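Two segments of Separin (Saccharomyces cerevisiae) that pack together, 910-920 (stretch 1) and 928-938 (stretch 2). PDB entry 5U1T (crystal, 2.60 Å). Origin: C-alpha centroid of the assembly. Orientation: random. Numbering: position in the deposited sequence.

Stretch 1 (910-920) KLHLGKDIDDS
Stretch 2, residues 928-938: PKNVINRVHNM

The strongest polar element of this contact is the guanidinium of Arg934, which lies between two carboxylates of stretch 1 and meets both in its own plane. Arg934 NE donates to Asp916 OD1 at 3.1 Å (N-H...O angle 153°), forming a salt bridge. With Asp919 the charge pairing is denser: Arg934 NH1 and Arg934 NH2 each reach Asp919 OD1 at 2.9 Å, and a weak bond joins Arg934 NH2 to Asp919 OD2 at 3.1 Å. The arginine runs t, t, m through chi1 to chi3, with chi4 at 147°, and in this rotamer its end meets both carboxylates. Asp916 is p with chi2 near 90°, and Asp919 is m with chi2 at -11°. Arg934 NH1 also lies 2.8 Å from Ile917 O, but the angle is too poor for a hydrogen bond.

Three asparagines of stretch 2 supply the rest of the polar network. Asn930 (chi1 -163°, chi2 24°) pairs its amide with the backbone of Ile917: Ile917 N donates to Asn930 OD1 at 2.7 Å and 157°, while Asn930 ND2 donates to Ile917 O at 3.3 Å and 155°. One side chain thus satisfies both the NH and the carbonyl of an extended residue. Asn933 (chi1 -82°, chi2 8°) uses its amide nitrogen twice, with Asn933 ND2 bound to Lys915 O at 2.7 Å and 166° and to Leu911 O at 2.9 Å and 150°; it thereby ties the last helical turn of stretch 1 to the loop that follows. Asn937 (chi1 -79°, chi2 -29°) donates from ND2 to Asp916 OD2 at 2.9 Å and a nearly linear 170°, with a weak second bond from Asn937 ND2 to Gly914 O at 3.2 Å. The two carboxylate oxygens of Asp916 therefore serve different partners, OD1 the arginine and OD2 the asparagine.

Stretch 2 is helical throughout, which brings Asn930, Asn933, Arg934 and Asn937, spaced three and four apart, to one side of it. Stretch 1 is helical from Lys910 to His912 and then ends in a Schellman motif: Gly914 has phi/psi 102/-21, and weak bonds run back from Lys915 N to Lys910 O (3.2 Å) and from Gly914 N to Leu911 O (3.4 Å). At these angles a CB would jam against the preceding carbonyl oxygen, which calls for glycine. Lys915 to Ile917 then adopt extended angles (-58/152, -112/146, -112/176), before a 3-10 segment begins at Asp919. The CA atoms of Asp916 and Asn930 are the nearest across the stretches, 5.0 Å apart.

Nonpolar packing lies mainly at the Lys929 end. The CA-to-CB bond of Lys929 points toward stretch 1, and its chain (t, t, chi3 -145°, chi4 89°) brings CD to 3.8 Å from Leu911 CB and CE to 3.4 Å from His912 CD2, at the imidazole edge. Leu911 (m, t) also places CD2 3.9 Å from Asn930 OD1. In all, 599 Å² is buried.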

# COMPACT_ATOMS: atom_id res chain seq x y z
N LYS A 910 1.37 23.20 -14.04
CA LYS A 910 1.11 24.09 -15.17
C LYS A 910 0.38 23.30 -16.25
O LYS A 910 -0.68 23.72 -16.72
CB LYS A 910 2.41 24.71 -15.68
CG LYS A 910 2.78 25.95 -14.90
CD LYS A 910 4.19 26.43 -15.17
CE LYS A 910 4.53 27.57 -14.21
NZ LYS A 910 5.85 28.26 -14.43
N LEU A 911 0.92 22.13 -16.59
CA LEU A 911 0.23 21.18 -17.46
C LEU A 911 -1.20 20.83 -17.02
O LEU A 911 -2.06 20.68 -17.87
CB LEU A 911 1.04 19.89 -17.60
CG LEU A 911 2.48 20.02 -18.06
CD1 LEU A 911 3.05 18.68 -18.50
CD2 LEU A 911 2.59 21.03 -19.17
N HIS A 912 -1.49 20.69 -15.73
CA HIS A 912 -2.87 20.39 -15.34
C HIS A 912 -3.78 21.59 -15.51
O HIS A 912 -5.00 21.46 -15.61
CB HIS A 912 -2.97 19.90 -13.89
CG HIS A 912 -2.43 18.53 -13.68
ND1 HIS A 912 -1.83 18.14 -12.50
CD2 HIS A 912 -2.39 17.45 -14.49
CE1 HIS A 912 -1.43 16.88 -12.60
NE2 HIS A 912 -1.76 16.44 -13.80
N LEU A 913 -3.20 22.77 -15.51
CA LEU A 913 -3.98 23.99 -15.59
C LEU A 913 -4.12 24.47 -17.04
O LEU A 913 -4.68 25.54 -17.30
CB LEU A 913 -3.34 25.08 -14.74
CG LEU A 913 -3.44 24.90 -13.22
CD1 LEU A 913 -2.54 25.90 -12.56
CD2 LEU A 913 -4.88 25.08 -12.73
N GLY A 914 -3.62 23.65 -17.97
CA GLY A 914 -3.84 23.89 -19.38
C GLY A 914 -2.66 24.50 -20.11
O GLY A 914 -2.58 24.39 -21.32
N LYS A 915 -1.74 25.14 -19.38
CA LYS A 915 -0.54 25.69 -19.98
C LYS A 915 0.27 24.62 -20.70
O LYS A 915 0.21 23.44 -20.34
CB LYS A 915 0.35 26.34 -18.93
CG LYS A 915 -0.24 27.56 -18.31
CD LYS A 915 0.66 28.15 -17.26
CE LYS A 915 -0.01 29.40 -16.70
NZ LYS A 915 0.85 30.00 -15.64
N ASP A 916 1.01 25.03 -21.73
CA ASP A 916 2.04 24.18 -22.28
C ASP A 916 3.35 24.85 -21.95
O ASP A 916 3.42 26.07 -21.89
CB ASP A 916 1.89 23.97 -23.79
CG ASP A 916 2.04 25.27 -24.60
OD1 ASP A 916 3.18 25.60 -25.00
OD2 ASP A 916 1.01 25.93 -24.84
N ILE A 917 4.38 24.06 -21.71
CA ILE A 917 5.61 24.62 -21.22
C ILE A 917 6.66 24.48 -22.29
O ILE A 917 6.43 23.89 -23.35
CB ILE A 917 6.09 23.94 -19.91
CG1 ILE A 917 6.46 22.47 -20.14
CG2 ILE A 917 5.01 24.05 -18.81
CD1 ILE A 917 6.40 21.60 -18.86
N ASP A 918 7.82 25.04 -21.99
CA ASP A 918 8.98 24.96 -22.84
C ASP A 918 9.36 23.49 -22.97
O ASP A 918 9.50 22.81 -21.98
CB ASP A 918 10.09 25.79 -22.24
CG ASP A 918 11.32 25.86 -23.11
OD1 ASP A 918 11.44 25.08 -24.08
OD2 ASP A 918 12.18 26.70 -22.79
N ASP A 919 9.51 23.02 -24.20
CA ASP A 919 9.81 21.61 -24.47
C ASP A 919 11.10 21.17 -23.80
O ASP A 919 11.21 20.04 -23.30
CB ASP A 919 9.88 21.35 -25.98
CG ASP A 919 8.51 21.39 -26.66
OD1 ASP A 919 7.48 21.41 -25.93
OD2 ASP A 919 8.45 21.37 -27.91
N SER A 920 12.08 22.07 -23.76
CA SER A 920 13.38 21.77 -23.17
C SER A 920 13.32 21.52 -21.65
O SER A 920 14.23 20.91 -21.09
CB SER A 920 14.35 22.92 -23.45
OG SER A 920 13.96 24.09 -22.76
N PRO A 928 3.48 14.40 -23.99
CA PRO A 928 2.19 14.40 -24.69
C PRO A 928 1.14 15.33 -24.08
O PRO A 928 0.33 15.85 -24.83
CB PRO A 928 1.73 12.94 -24.57
CG PRO A 928 2.99 12.15 -24.42
CD PRO A 928 3.90 13.04 -23.60
N LYS A 929 1.13 15.51 -22.76
CA LYS A 929 0.15 16.42 -22.17
C LYS A 929 0.54 17.80 -22.63
O LYS A 929 -0.31 18.64 -22.92
CB LYS A 929 0.13 16.34 -20.63
CG LYS A 929 -1.07 17.07 -19.98
CD LYS A 929 -1.11 16.88 -18.44
CE LYS A 929 -2.56 16.78 -17.85
NZ LYS A 929 -3.17 15.38 -17.79
N ASN A 930 1.84 18.02 -22.73
CA ASN A 930 2.38 19.31 -23.14
C ASN A 930 1.85 19.73 -24.53
O ASN A 930 1.24 20.80 -24.67
CB ASN A 930 3.91 19.26 -23.15
CG ASN A 930 4.54 20.63 -23.16
OD1 ASN A 930 3.93 21.61 -22.74
ND2 ASN A 930 5.77 20.71 -23.64
N VAL A 931 2.08 18.89 -25.53
CA VAL A 931 1.66 19.18 -26.90
C VAL A 931 0.15 19.33 -27.03
O VAL A 931 -0.34 20.25 -27.68
CB VAL A 931 2.15 18.10 -27.88
CG1 VAL A 931 1.59 18.35 -29.28
CG2 VAL A 931 3.67 18.08 -27.92
N ILE A 932 -0.60 18.43 -26.40
CA ILE A 932 -2.05 18.53 -26.37
C ILE A 932 -2.50 19.88 -25.85
O ILE A 932 -3.41 20.49 -26.37
CB ILE A 932 -2.67 17.40 -25.52
CG1 ILE A 932 -2.69 16.14 -26.33
CG2 ILE A 932 -4.10 17.72 -25.12
CD1 ILE A 932 -3.41 16.36 -27.65
N ASN A 933 -1.84 20.34 -24.80
CA ASN A 933 -2.15 21.65 -24.28
C ASN A 933 -1.79 22.74 -25.26
O ASN A 933 -2.51 23.73 -25.39
CB ASN A 933 -1.42 21.86 -22.96
CG ASN A 933 -2.14 21.23 -21.80
OD1 ASN A 933 -3.11 20.50 -21.99
ND2 ASN A 933 -1.67 21.50 -20.59
N ARG A 934 -0.67 22.56 -25.95
CA ARG A 934 -0.17 23.55 -26.89
C ARG A 934 -1.16 23.75 -28.03
O ARG A 934 -1.54 24.87 -28.35
CB ARG A 934 1.20 23.13 -27.43
CG ARG A 934 1.75 24.02 -28.51
CD ARG A 934 3.22 23.73 -28.73
NE ARG A 934 3.96 23.99 -27.51
CZ ARG A 934 5.04 23.31 -27.12
NH1 ARG A 934 5.65 23.61 -25.98
NH2 ARG A 934 5.50 22.32 -27.89
N VAL A 935 -1.60 22.63 -28.61
CA VAL A 935 -2.66 22.61 -29.61
C VAL A 935 -3.85 23.45 -29.18
O VAL A 935 -4.24 24.36 -29.89
CB VAL A 935 -3.14 21.18 -29.91
CG1 VAL A 935 -4.48 21.21 -30.63
CG2 VAL A 935 -2.11 20.44 -30.74
N HIS A 936 -4.41 23.18 -28.01
CA HIS A 936 -5.56 23.96 -27.55
C HIS A 936 -5.20 25.43 -27.31
O HIS A 936 -5.99 26.32 -27.60
CB HIS A 936 -6.16 23.34 -26.28
CG HIS A 936 -6.72 21.97 -26.50
ND1 HIS A 936 -7.98 21.75 -27.00
CD2 HIS A 936 -6.18 20.74 -26.30
CE1 HIS A 936 -8.20 20.45 -27.09
NE2 HIS A 936 -7.12 19.81 -26.69
N ASN A 937 -4.01 25.69 -26.81
CA ASN A 937 -3.60 27.06 -26.58
C ASN A 937 -3.41 27.80 -27.90
O ASN A 937 -3.72 28.99 -28.02
CB ASN A 937 -2.32 27.11 -25.76
CG ASN A 937 -2.56 26.89 -24.30
OD1 ASN A 937 -3.64 27.20 -23.79
ND2 ASN A 937 -1.57 26.35 -23.61
N MET A 938 -2.87 27.07 -28.86
CA MET A 938 -2.64 27.58 -30.19
C MET A 938 -3.99 27.89 -30.85
O MET A 938 -4.17 28.95 -31.46
CB MET A 938 -1.84 26.55 -30.99
CG MET A 938 -1.51 26.93 -32.41
SD MET A 938 -0.35 25.71 -33.08
CE MET A 938 -0.19 26.19 -34.82